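PDB 2PBP: enoyl-CoA hydratase subunit I from Geobacillus kaustophilus, which probably catalyses the reversible hydration of 2-enoyl-CoA thioesters, the hydro-lyase step of beta-oxidation. Local coordinates for residues 13-18 and 52-57; 32-37 and 86-91; 93-98 and 208-213. All blocks are in the same frame, centred on the assembly; numbering follows the deposited sequence.

Interaction 1. Residues 13-18 and 52-57; sequences GAVGII and VIVLTG
Val-15, Gly-16, Ile-17 and Ile-18 pair in parallel with Val-52, Ile-53, Val-54 and Leu-55, their short strand axes approaching to 4.7 Å at an angle of 21°. The bonds use alternate residues of each strand. Gly-16 N donates to Val-52 O (2.8 Å), and Gly-16 O receives Val-54 N at the same 2.8 Å. Ile-18 repeats the pattern, its N reaching Val-54 O at 2.9 Å and its O accepting Thr-56 N at 3.1 Å. A weaker bond from Val-52 N to Ala-14 O begins the series. Of the intervening residues, Ile-17 bonds outward to Arg-10 of strand 7-12, and Ile-53 and Leu-55 to Ile-99 of strand 98-102.

Side chains alternate between two faces. On one, Ile-17 and Val-54 stand side by side. With CG1 of the isoleucine anti to its carbonyl carbon (chi1 -54°), the chain then bends at chi2 (-59°), which swings CD1 onto Val-54 CB at 3.3 Å, tighter than ordinary van der Waals contact. CG2 of Val-54 also meets CG1 of Val-15 at 3.9 Å. Met-191 and Ala-194 of helix 186-198 cover this face. On the other, Ile-18 leans its CB on Leu-55 CD2 (3.7 Å), while its CD1 touches both that methyl and Ile-53 CG2. Ala-40, Val-41 and Phe-44 of helix 31-46 pack over Ile-18 here, completing the beta-alpha-beta unit of strand 15-20, helix 31-46 and strand 52-57.

Beta-branched valine and isoleucine suit such extended backbones, and Gly-16 contributes through its backbone alone. Since the side chains touching across the pair are all hydrocarbon, the polar demand of this buried contact falls on peptide groups and is largely met by the bonds between neighbouring strands; the hydroxyl of Thr-56 finds its partner in Ala-101 O.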
loop_
_atom_site.group_PDB
_atom_site.type_symbol
_atom_site.label_atom_id
_atom_site.label_comp_id
_atom_site.label_asym_id
_atom_site.label_seq_id
_atom_site.Cartn_x
_atom_site.Cartn_y
_atom_site.Cartn_z
ATOM N N GLY A 13 -16.643 -6.198 -23.354
ATOM C CA GLY A 13 -15.416 -6.968 -23.357
ATOM C C GLY A 13 -15.339 -7.742 -22.053
ATOM O O GLY A 13 -16.288 -8.435 -21.687
ATOM N N ALA A 14 -14.222 -7.617 -21.343
ATOM C CA ALA A 14 -14.037 -8.317 -20.073
ATOM C C ALA A 14 -14.404 -7.424 -18.890
ATOM O O ALA A 14 -14.055 -7.717 -17.746
ATOM C CB ALA A 14 -12.588 -8.781 -19.945
ATOM N N VAL A 15 -15.117 -6.338 -19.171
ATOM C CA VAL A 15 -15.528 -5.397 -18.132
ATOM C C VAL A 15 -17.034 -5.471 -17.879
ATOM O O VAL A 15 -17.837 -5.328 -18.801
ATOM C CB VAL A 15 -15.160 -3.937 -18.527
ATOM C CG1 VAL A 15 -15.598 -2.965 -17.435
ATOM C CG2 VAL A 15 -13.658 -3.828 -18.755
ATOM N N GLY A 16 -17.410 -5.712 -16.626
ATOM C CA GLY A 16 -18.817 -5.777 -16.279
ATOM C C GLY A 16 -19.207 -4.431 -15.701
ATOM O O GLY A 16 -18.526 -3.913 -14.815
ATOM N N ILE A 17 -20.294 -3.857 -16.210
ATOM C CA ILE A 17 -20.757 -2.559 -15.738
ATOM C C ILE A 17 -22.092 -2.667 -15.007
ATOM O O ILE A 17 -23.029 -3.303 -15.489
ATOM C CB ILE A 17 -20.933 -1.552 -16.916
ATOM C CG1 ILE A 17 -19.639 -1.452 -17.729
ATOM C CG2 ILE A 17 -21.332 -0.185 -16.382
ATOM C CD1 ILE A 17 -18.362 -0.999 -16.986
ATOM N N ILE A 18 -22.165 -2.050 -13.835
ATOM C CA ILE A 18 -23.400 -2.032 -13.070
ATOM C C ILE A 18 -23.769 -0.562 -12.898
ATOM O O ILE A 18 -23.051 0.204 -12.251
ATOM C CB ILE A 18 -23.232 -2.693 -11.688
ATOM C CG1 ILE A 18 -22.932 -4.188 -11.867
ATOM C CG2 ILE A 18 -24.493 -2.491 -10.866
ATOM C CD1 ILE A 18 -22.411 -4.893 -10.617
ATOM N N VAL A 52 -12.924 -7.090 -14.621
ATOM C CA VAL A 52 -13.058 -5.828 -13.896
ATOM C C VAL A 52 -14.536 -5.462 -13.818
ATOM O O VAL A 52 -15.288 -5.657 -14.775
ATOM C CB VAL A 52 -12.302 -4.671 -14.605
ATOM C CG1 VAL A 52 -12.331 -3.414 -13.733
ATOM C CG2 VAL A 52 -10.864 -5.079 -14.896
ATOM N N ILE A 53 -14.944 -4.942 -12.668
ATOM C CA ILE A 53 -16.323 -4.530 -12.453
ATOM C C ILE A 53 -16.320 -3.026 -12.218
ATOM O O ILE A 53 -15.534 -2.518 -11.418
ATOM C CB ILE A 53 -16.926 -5.229 -11.211
ATOM C CG1 ILE A 53 -16.944 -6.745 -11.427
ATOM C CG2 ILE A 53 -18.328 -4.693 -10.931
ATOM C CD1 ILE A 53 -17.191 -7.571 -10.166
ATOM N N VAL A 54 -17.190 -2.317 -12.928
ATOM C CA VAL A 54 -17.298 -0.870 -12.782
ATOM C C VAL A 54 -18.691 -0.508 -12.279
ATOM O O VAL A 54 -19.692 -0.976 -12.821
ATOM C CB VAL A 54 -17.053 -0.145 -14.128
ATOM C CG1 VAL A 54 -17.350 1.347 -13.985
ATOM C CG2 VAL A 54 -15.613 -0.354 -14.574
ATOM N N LEU A 55 -18.743 0.308 -11.231
ATOM C CA LEU A 55 -20.010 0.755 -10.668
ATOM C C LEU A 55 -20.158 2.234 -10.988
ATOM O O LEU A 55 -19.205 3.002 -10.855
ATOM C CB LEU A 55 -20.035 0.591 -9.147
ATOM C CG LEU A 55 -19.786 -0.775 -8.512
ATOM C CD1 LEU A 55 -19.994 -0.657 -7.008
ATOM C CD2 LEU A 55 -20.727 -1.811 -9.102
ATOM N N THR A 56 -21.352 2.633 -11.409
ATOM C CA THR A 56 -21.598 4.031 -11.710
ATOM C C THR A 56 -23.090 4.316 -11.577
ATOM O O THR A 56 -23.901 3.392 -11.491
ATOM C CB THR A 56 -21.108 4.394 -13.131
ATOM O OG1 THR A 56 -20.985 5.816 -13.241
ATOM C CG2 THR A 56 -22.086 3.895 -14.186
ATOM N N GLY A 57 -23.449 5.592 -11.545
ATOM C CA GLY A 57 -24.847 5.949 -11.407
ATOM C C GLY A 57 -25.423 6.661 -12.611
ATOM O O GLY A 57 -24.718 7.358 -13.339
#

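Interaction 2. Residues 32-37 and 86-91; sequences QMVAEI and ADWDRL
Val-34 presents both methyl groups to Trp-88, and the two side chains cross at about a right angle. CG1 sits over one face of the indole, displaced toward the rim, 4.2 Å from the centroid of the five-membered ring and 23° off its normal, a CH-pi contact. CG2 lies beyond the rim, 4.0 Å from Trp-88 CZ2 and equally near NE1. The branching at Val-34 CB is what lets one residue touch both places. CG1, anti to the backbone N (chi1 175°), also meets Asp-87 CB at 3.9 Å, so one methyl touches two successive residues, Asp-87 and Trp-88.

Around this centre the contacts are lighter. Asp-87 OD2 rests 3.8 Å from Ala-35 CB, where the small alanine allows the backbones near: the CA atoms of Ala-35 and Asp-87 are 6.6 Å apart. Farther along, Ile-37 CG2 meets Leu-91 CD2 at 4.4 Å. The helix segments, 32-37 and 86-91, run 29° from parallel with 9.7 Å between their axes. Beyond them, Glu-112 and Leu-113 of helix 109-115 also pack on the Trp-88 side chain.

An alanine in place of Val-34 would lose CG1 and CG2, and would probably open a gap beside Asp-87 CB and leave that face of the indole without the CG1 methyl.

Neither a hydrogen bond nor a salt bridge joins the two segments; Gln-32 NE2 bonds to Glu-36 OE2 on its own helix. Within the segments the match is therefore one of shape and mainly apolar contact, while beyond them Arg-90 reaches across to Glu-42, farther along helix 31-46, in a salt bridge that adds a charged link between the same two helices.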
loop_
_atom_site.group_PDB
_atom_site.type_symbol
_atom_site.label_atom_id
_atom_site.label_comp_id
_atom_site.label_asym_id
_atom_site.label_seq_id
_atom_site.Cartn_x
_atom_site.Cartn_y
_atom_site.Cartn_z
ATOM N N GLN A 32 -33.349 -2.276 -0.510
ATOM C CA GLN A 32 -33.676 -2.979 -1.749
ATOM C C GLN A 32 -32.612 -2.739 -2.819
ATOM O O GLN A 32 -32.179 -3.673 -3.496
ATOM C CB GLN A 32 -35.046 -2.530 -2.270
ATOM C CG GLN A 32 -35.466 -3.170 -3.589
ATOM C CD GLN A 32 -35.433 -4.685 -3.543
ATOM O OE1 GLN A 32 -35.761 -5.295 -2.524
ATOM N NE2 GLN A 32 -35.051 -5.303 -4.657
ATOM N N MET A 33 -32.198 -1.485 -2.967
ATOM C CA MET A 33 -31.178 -1.119 -3.949
ATOM C C MET A 33 -29.864 -1.838 -3.643
ATOM O O MET A 33 -29.234 -2.410 -4.534
ATOM C CB MET A 33 -30.960 0.401 -3.937
ATOM C CG MET A 33 -29.790 0.895 -4.789
ATOM S SD MET A 33 -29.996 0.645 -6.570
ATOM C CE MET A 33 -30.708 2.243 -7.042
ATOM N N VAL A 34 -29.453 -1.808 -2.380
ATOM C CA VAL A 34 -28.215 -2.468 -1.977
ATOM C C VAL A 34 -28.265 -3.962 -2.287
ATOM O O VAL A 34 -27.293 -4.526 -2.792
ATOM C CB VAL A 34 -27.939 -2.266 -0.469
ATOM C CG1 VAL A 34 -26.702 -3.061 -0.046
ATOM C CG2 VAL A 34 -27.742 -0.781 -0.179
ATOM N N ALA A 35 -29.397 -4.601 -1.994
ATOM C CA ALA A 35 -29.542 -6.028 -2.255
ATOM C C ALA A 35 -29.349 -6.327 -3.740
ATOM O O ALA A 35 -28.700 -7.307 -4.098
ATOM C CB ALA A 35 -30.909 -6.520 -1.790
ATOM N N GLU A 36 -29.906 -5.483 -4.602
ATOM C CA GLU A 36 -29.762 -5.687 -6.041
ATOM C C GLU A 36 -28.309 -5.505 -6.469
ATOM O O GLU A 36 -27.800 -6.253 -7.306
ATOM C CB GLU A 36 -30.668 -4.726 -6.815
ATOM C CG GLU A 36 -32.147 -5.084 -6.716
ATOM C CD GLU A 36 -33.022 -4.229 -7.609
ATOM O OE1 GLU A 36 -32.702 -4.101 -8.809
ATOM O OE2 GLU A 36 -34.034 -3.688 -7.114
ATOM N N ILE A 37 -27.644 -4.514 -5.887
ATOM C CA ILE A 37 -26.246 -4.257 -6.204
ATOM C C ILE A 37 -25.411 -5.470 -5.806
ATOM O O ILE A 37 -24.565 -5.925 -6.570
ATOM C CB ILE A 37 -25.726 -3.004 -5.466
ATOM C CG1 ILE A 37 -26.485 -1.765 -5.955
ATOM C CG2 ILE A 37 -24.228 -2.853 -5.687
ATOM C CD1 ILE A 37 -26.320 -0.523 -5.083
ATOM N N ALA A 86 -25.134 -6.737 6.611
ATOM C CA ALA A 86 -24.511 -7.996 6.215
ATOM C C ALA A 86 -24.335 -7.937 4.699
ATOM O O ALA A 86 -23.402 -8.521 4.150
ATOM C CB ALA A 86 -25.392 -9.173 6.597
ATOM N N ASP A 87 -25.239 -7.228 4.024
ATOM C CA ASP A 87 -25.149 -7.085 2.572
ATOM C C ASP A 87 -23.914 -6.263 2.224
ATOM O O ASP A 87 -23.262 -6.506 1.210
ATOM C CB ASP A 87 -26.396 -6.399 2.003
ATOM C CG ASP A 87 -27.485 -7.385 1.626
ATOM O OD1 ASP A 87 -27.255 -8.607 1.753
ATOM O OD2 ASP A 87 -28.569 -6.937 1.194
ATOM N N TRP A 88 -23.590 -5.287 3.065
ATOM C CA TRP A 88 -22.414 -4.471 2.810
ATOM C C TRP A 88 -21.154 -5.299 3.026
ATOM O O TRP A 88 -20.144 -5.095 2.352
ATOM C CB TRP A 88 -22.404 -3.233 3.711
ATOM C CG TRP A 88 -23.377 -2.181 3.268
ATOM C CD1 TRP A 88 -24.695 -2.071 3.622
ATOM C CD2 TRP A 88 -23.113 -1.101 2.364
ATOM N NE1 TRP A 88 -25.265 -0.988 2.995
ATOM C CE2 TRP A 88 -24.318 -0.375 2.218
ATOM C CE3 TRP A 88 -21.974 -0.676 1.662
ATOM C CZ2 TRP A 88 -24.417 0.757 1.397
ATOM C CZ3 TRP A 88 -22.072 0.451 0.845
ATOM C CH2 TRP A 88 -23.288 1.153 0.721
ATOM N N ASP A 89 -21.212 -6.245 3.957
ATOM C CA ASP A 89 -20.058 -7.099 4.209
ATOM C C ASP A 89 -19.801 -7.974 2.986
ATOM O O ASP A 89 -18.659 -8.295 2.676
ATOM C CB ASP A 89 -20.286 -7.991 5.434
ATOM C CG ASP A 89 -20.396 -7.201 6.727
ATOM O OD1 ASP A 89 -19.750 -6.136 6.838
ATOM O OD2 ASP A 89 -21.117 -7.657 7.640
ATOM N N ARG A 90 -20.870 -8.363 2.297
ATOM C CA ARG A 90 -20.732 -9.195 1.106
ATOM C C ARG A 90 -20.010 -8.414 0.015
ATOM O O ARG A 90 -19.249 -8.982 -0.768
ATOM C CB ARG A 90 -22.109 -9.663 0.621
ATOM C CG ARG A 90 -22.751 -10.666 1.578
ATOM C CD ARG A 90 -24.209 -10.948 1.267
ATOM N NE ARG A 90 -24.388 -11.625 -0.011
ATOM C CZ ARG A 90 -25.489 -12.287 -0.351
ATOM N NH1 ARG A 90 -26.508 -12.361 0.496
ATOM N NH2 ARG A 90 -25.569 -12.879 -1.534
ATOM N N LEU A 91 -20.237 -7.105 -0.027
ATOM C CA LEU A 91 -19.583 -6.263 -1.021
ATOM C C LEU A 91 -18.094 -6.164 -0.704
ATOM O O LEU A 91 -17.255 -6.123 -1.607
ATOM C CB LEU A 91 -20.210 -4.864 -1.035
ATOM C CG LEU A 91 -21.622 -4.749 -1.615
ATOM C CD1 LEU A 91 -22.098 -3.306 -1.530
ATOM C CD2 LEU A 91 -21.621 -5.221 -3.067
#

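Interaction 3. Residues 93-98 and 208-213; sequences IVKTPM and IKEAVQ
Lys-95 and Glu-210 mark the nearest approach of the backbones, their CA atoms 7.3 Å apart, where the loop entering strand 98-102 passes helix 202-217 of this crotonase-fold subunit. Lys-209 carries most of the contact. CG is anti to its backbone N (chi1 174°), and the chain beyond stays extended, so the side chain spans the whole distance from helix to loop. Its CD lies against Lys-95 O at 3.4 Å. At the tip, NZ donates to Val-94 O at 2.9 Å and to Thr-96 O, also at 2.9 Å. It stands above both carbonyl planes, well out of each. NZ also forms a salt bridge with Asp-118 OD2. That same OD2 accepts Met-98 N, so one carboxylate oxygen links the ammonium group with the start of the strand.

A lysine suits this buried place because its long extended methylene chain reaches from helix to loop while its tip offers three protons to three oxygens. The nearby carboxylate of Asp-118 would probably favour its charged form.

Closer to solvent, the partly exposed Lys-95 and Glu-210 form a salt bridge, their side chains crossing obliquely. The glutamate's other oxygen, OE1, is hydrogen-bonded to Asn-230 ND2, so both ends of its carboxylate are engaged. The loop has a further hold: Asp-45 OD1 accepts the hydroxyl of Thr-96. Pro-97, meanwhile, packs on Trp-161 of the second subunit, placing the contact near the dimer interface.

Lys-95 is bent only at its last torsion (chi4 -61°), which turns NZ to the anti side of Glu-210 OE2, 2.6 Å from that oxygen and 15° out of the carboxylate plane.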
loop_
_atom_site.group_PDB
_atom_site.type_symbol
_atom_site.label_atom_id
_atom_site.label_comp_id
_atom_site.label_asym_id
_atom_site.label_seq_id
_atom_site.Cartn_x
_atom_site.Cartn_y
_atom_site.Cartn_z
ATOM N N ILE A 93 -16.128 -8.401 0.448
ATOM C CA ILE A 93 -15.343 -9.583 0.106
ATOM C C ILE A 93 -15.306 -9.972 -1.371
ATOM O O ILE A 93 -14.846 -11.062 -1.714
ATOM C CB ILE A 93 -15.797 -10.809 0.930
ATOM C CG1 ILE A 93 -17.239 -11.181 0.584
ATOM C CG2 ILE A 93 -15.661 -10.505 2.413
ATOM C CD1 ILE A 93 -17.678 -12.565 1.058
ATOM N N VAL A 94 -15.790 -9.092 -2.240
ATOM C CA VAL A 94 -15.760 -9.357 -3.678
ATOM C C VAL A 94 -14.285 -9.407 -4.076
ATOM O O VAL A 94 -13.521 -8.496 -3.758
ATOM C CB VAL A 94 -16.489 -8.243 -4.453
ATOM C CG1 VAL A 94 -16.267 -8.402 -5.955
ATOM C CG2 VAL A 94 -17.977 -8.298 -4.134
ATOM N N LYS A 95 -13.877 -10.473 -4.757
ATOM C CA LYS A 95 -12.474 -10.621 -5.134
ATOM C C LYS A 95 -12.065 -9.995 -6.457
ATOM O O LYS A 95 -10.905 -9.621 -6.633
ATOM C CB LYS A 95 -12.089 -12.103 -5.123
ATOM C CG LYS A 95 -12.090 -12.704 -3.726
ATOM C CD LYS A 95 -11.565 -14.126 -3.722
ATOM C CE LYS A 95 -11.559 -14.705 -2.319
ATOM N NZ LYS A 95 -10.690 -13.926 -1.397
ATOM N N THR A 96 -13.009 -9.876 -7.379
ATOM C CA THR A 96 -12.722 -9.293 -8.686
ATOM C C THR A 96 -12.468 -7.792 -8.552
ATOM O O THR A 96 -13.089 -7.124 -7.728
ATOM C CB THR A 96 -13.906 -9.512 -9.650
ATOM O OG1 THR A 96 -14.147 -10.919 -9.795
ATOM C CG2 THR A 96 -13.608 -8.911 -11.013
ATOM N N PRO A 97 -11.528 -7.248 -9.344
ATOM C CA PRO A 97 -11.247 -5.813 -9.265
ATOM C C PRO A 97 -12.519 -4.994 -9.489
ATOM O O PRO A 97 -13.294 -5.265 -10.412
ATOM C CB PRO A 97 -10.217 -5.606 -10.373
ATOM C CG PRO A 97 -9.434 -6.881 -10.318
ATOM C CD PRO A 97 -10.532 -7.929 -10.193
ATOM N N MET A 98 -12.731 -3.999 -8.631
ATOM C CA MET A 98 -13.903 -3.136 -8.720
ATOM C C MET A 98 -13.525 -1.666 -8.756
ATOM O O MET A 98 -12.744 -1.191 -7.930
ATOM C CB MET A 98 -14.840 -3.364 -7.535
ATOM C CG MET A 98 -15.793 -4.525 -7.689
ATOM S SD MET A 98 -17.383 -4.092 -6.954
ATOM C CE MET A 98 -16.898 -3.876 -5.237
ATOM N N ILE A 208 -3.188 -10.030 -5.530
ATOM C CA ILE A 208 -2.562 -8.795 -5.064
ATOM C C ILE A 208 -3.595 -8.066 -4.211
ATOM O O ILE A 208 -3.285 -7.540 -3.137
ATOM C CB ILE A 208 -2.144 -7.872 -6.245
ATOM C CG1 ILE A 208 -0.811 -8.344 -6.832
ATOM C CG2 ILE A 208 -2.055 -6.423 -5.764
ATOM C CD1 ILE A 208 0.424 -8.342 -5.892
ATOM N N LYS A 209 -4.828 -8.037 -4.705
ATOM C CA LYS A 209 -5.914 -7.382 -3.994
ATOM C C LYS A 209 -6.112 -8.032 -2.623
ATOM O O LYS A 209 -6.304 -7.334 -1.626
ATOM C CB LYS A 209 -7.205 -7.459 -4.818
ATOM C CG LYS A 209 -8.430 -6.918 -4.099
ATOM C CD LYS A 209 -9.642 -6.862 -5.022
ATOM C CE LYS A 209 -10.903 -6.577 -4.226
ATOM N NZ LYS A 209 -12.094 -6.373 -5.104
ATOM N N GLU A 210 -6.066 -9.363 -2.569
ATOM C CA GLU A 210 -6.234 -10.061 -1.297
ATOM C C GLU A 210 -5.135 -9.654 -0.325
ATOM O O GLU A 210 -5.392 -9.416 0.855
ATOM C CB GLU A 210 -6.170 -11.578 -1.476
ATOM C CG GLU A 210 -7.271 -12.182 -2.308
ATOM C CD GLU A 210 -7.218 -13.698 -2.276
ATOM O OE1 GLU A 210 -6.097 -14.247 -2.326
ATOM O OE2 GLU A 210 -8.290 -14.335 -2.204
ATOM N N ALA A 211 -3.906 -9.590 -0.826
ATOM C CA ALA A 211 -2.769 -9.215 0.007
ATOM C C ALA A 211 -2.940 -7.790 0.528
ATOM O O ALA A 211 -2.684 -7.516 1.698
ATOM C CB ALA A 211 -1.471 -9.336 -0.789
ATOM N N VAL A 212 -3.378 -6.884 -0.343
ATOM C CA VAL A 212 -3.579 -5.500 0.062
ATOM C C VAL A 212 -4.668 -5.402 1.128
ATOM O O VAL A 212 -4.570 -4.591 2.048
ATOM C CB VAL A 212 -3.950 -4.612 -1.150
ATOM C CG1 VAL A 212 -4.380 -3.228 -0.679
ATOM C CG2 VAL A 212 -2.754 -4.498 -2.078
ATOM N N GLN A 213 -5.698 -6.237 1.013
ATOM C CA GLN A 213 -6.784 -6.228 1.987
ATOM C C GLN A 213 -6.220 -6.573 3.368
ATOM O O GLN A 213 -6.620 -5.990 4.373
ATOM C CB GLN A 213 -7.868 -7.251 1.620
ATOM C CG GLN A 213 -8.381 -7.208 0.180
ATOM C CD GLN A 213 -8.860 -5.835 -0.267
ATOM O OE1 GLN A 213 -8.072 -5.008 -0.733
ATOM N NE2 GLN A 213 -10.160 -5.589 -0.127
#

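How the interactions relate
Helix 31-46 ties the set together: it connects the two strands of interaction 1, supplies one helix of interaction 2, and packs against Val-94 and Met-98 of interaction 3. The centres of interactions 1 and 2 are about 17 Å apart, and their nearest atoms, about 5 Å apart, do not touch. Interactions 1 and 3, with centres about 16 Å apart, meet directly: Ile-53 N lies 2.8 Å from Pro-97 O, a probable hydrogen bond at the start of the pairing between strands 52-57 and 98-102. Interactions 2 and 3 barely touch, Leu-91 O lying 4.3 Å from Met-98 CE. Together they join the sheet, its covering helices and the later helix 202-217 within one crotonase-type unit.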